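Local atomic coordinates of tumor necrosis factor ligand superfamily member 13 (PDB entry 1U5X), a protein that acts as a homotrimeric cytokine that binds the receptors TACI and BCMA and plays a role in regulating tumor cell growth. Residues A[54-58]-A[69-73]. Numbering follows the deposited sequence.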
loop_
_atom_site.group_PDB
_atom_site.type_symbol
_atom_site.label_atom_id
_atom_site.label_comp_id
_atom_site.label_asym_id
_atom_site.label_seq_id
_atom_site.Cartn_x
_atom_site.Cartn_y
_atom_site.Cartn_z
ATOM N N LEU A 54 -7.925 -9.278 0.897
ATOM C CA LEU A 54 -7.137 -8.077 0.727
ATOM C C LEU A 54 -7.697 -7.320 -0.462
ATOM O O LEU A 54 -7.847 -7.895 -1.559
ATOM C CB LEU A 54 -5.695 -8.475 0.446
ATOM C CG LEU A 54 -4.728 -7.322 0.160
ATOM C CD1 LEU A 54 -4.585 -6.405 1.371
ATOM C CD2 LEU A 54 -3.347 -7.895 -0.279
ATOM N N LEU A 55 -8.045 -6.043 -0.236
ATOM C CA LEU A 55 -8.574 -5.160 -1.252
ATOM C C LEU A 55 -7.619 -3.995 -1.335
ATOM O O LEU A 55 -7.302 -3.385 -0.338
ATOM C CB LEU A 55 -9.964 -4.658 -0.819
ATOM C CG LEU A 55 -10.954 -3.990 -1.748
ATOM C CD1 LEU A 55 -10.861 -4.407 -3.179
ATOM C CD2 LEU A 55 -12.369 -4.233 -1.191
ATOM N N TYR A 56 -7.173 -3.673 -2.539
ATOM C CA TYR A 56 -6.261 -2.542 -2.734
ATOM C C TYR A 56 -6.800 -1.670 -3.858
ATOM O O TYR A 56 -7.444 -2.160 -4.788
ATOM C CB TYR A 56 -4.826 -2.999 -3.021
ATOM C CG TYR A 56 -4.622 -3.876 -4.242
ATOM C CD1 TYR A 56 -4.424 -3.336 -5.486
ATOM C CD2 TYR A 56 -4.618 -5.265 -4.102
ATOM C CE1 TYR A 56 -4.214 -4.165 -6.608
ATOM C CE2 TYR A 56 -4.440 -6.108 -5.176
ATOM C CZ TYR A 56 -4.208 -5.547 -6.435
ATOM O OH TYR A 56 -4.036 -6.407 -7.489
ATOM N N SER A 57 -6.519 -0.372 -3.767
ATOM C CA SER A 57 -7.024 0.628 -4.686
ATOM C C SER A 57 -5.981 1.708 -4.846
ATOM O O SER A 57 -5.484 2.248 -3.868
ATOM C CB SER A 57 -8.292 1.257 -4.138
ATOM O OG SER A 57 -8.632 2.442 -4.846
ATOM N N GLN A 58 -5.649 2.030 -6.089
ATOM C CA GLN A 58 -4.869 3.209 -6.387
ATOM C C GLN A 58 -5.606 4.031 -7.410
ATOM O O GLN A 58 -6.200 3.497 -8.371
ATOM C CB GLN A 58 -3.475 2.904 -6.942
ATOM C CG GLN A 58 -2.580 4.169 -7.122
ATOM C CD GLN A 58 -1.132 3.814 -7.425
ATOM O OE1 GLN A 58 -0.410 3.349 -6.508
ATOM N NE2 GLN A 58 -0.680 4.089 -8.646
ATOM N N GLY A 69 -9.234 12.182 -3.389
ATOM C CA GLY A 69 -9.145 10.877 -2.786
ATOM C C GLY A 69 -10.304 9.990 -3.171
ATOM O O GLY A 69 -11.383 10.453 -3.526
ATOM N N GLN A 70 -10.088 8.709 -3.030
ATOM C CA GLN A 70 -11.094 7.734 -3.398
ATOM C C GLN A 70 -11.625 7.060 -2.157
ATOM O O GLN A 70 -10.932 6.941 -1.178
ATOM C CB GLN A 70 -10.568 6.707 -4.379
ATOM C CG GLN A 70 -9.636 5.661 -3.817
ATOM C CD GLN A 70 -8.215 6.071 -3.952
ATOM O OE1 GLN A 70 -7.897 7.294 -3.972
ATOM N NE2 GLN A 70 -7.334 5.077 -4.043
ATOM N N VAL A 71 -12.865 6.600 -2.234
ATOM C CA VAL A 71 -13.532 5.918 -1.160
ATOM C C VAL A 71 -14.006 4.560 -1.634
ATOM O O VAL A 71 -14.730 4.471 -2.620
ATOM C CB VAL A 71 -14.780 6.716 -0.720
ATOM C CG1 VAL A 71 -15.369 6.132 0.566
ATOM C CG2 VAL A 71 -14.461 8.208 -0.551
ATOM N N VAL A 72 -13.613 3.508 -0.929
ATOM C CA VAL A 72 -13.970 2.129 -1.258
ATOM C C VAL A 72 -14.959 1.591 -0.237
ATOM O O VAL A 72 -14.680 1.622 0.954
ATOM C CB VAL A 72 -12.711 1.214 -1.250
ATOM C CG1 VAL A 72 -13.049 -0.219 -1.578
ATOM C CG2 VAL A 72 -11.643 1.730 -2.249
ATOM N N SER A 73 -16.129 1.141 -0.707
ATOM C CA SER A 73 -17.247 0.748 0.142
ATOM C C SER A 73 -17.860 -0.575 -0.284
ATOM O O SER A 73 -17.706 -1.014 -1.443
ATOM C CB SER A 73 -18.355 1.811 0.153
ATOM O OG SER A 73 -17.858 3.108 0.388
#
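This is a buried side-chain contact across the interior of the TNF homology domain, where strand 51-61 of one sheet faces segment 69-73, which runs into strand 71-75 of the other. No backbone hydrogen bond joins the segments; Ser57 and Val72, the closest pair, keep their CA atoms 7.9 Å apart, so side chains bridge the gap. Strand alternation sends Leu55 and Ser57 toward 69-73, and the CA-to-CB bonds of Gln70 and Val72 point toward 54-58. Val72 packs between the first two: its CG1 lies 4.1 Å from Leu55 CD2 and its CG2 3.9 Å from Ser57 CB. Val117 and Leu83 help to fill the surrounding core. A hydrogen bond from Gln70 NE2 to Ser57 OG (3.0 Å) adds a polar link; the same amide also donates to the carbonyl of Cys101, so a buried glutamine is tied to the inner sheet, where the backbones of Ser57 and Ser103 hydrogen-bond. The CA-to-CB bonds of Tyr56 and Gln58 point away from 69-73, and Gln58 OE1 hydrogen-bonds to Ser103 OG, Tyr56 OH to Val106 N, both of a neighbouring subunit. One strand thus serves core and trimer, as expected of an inner-sheet strand in the jelly-roll β-sandwich of TNF-family ligands.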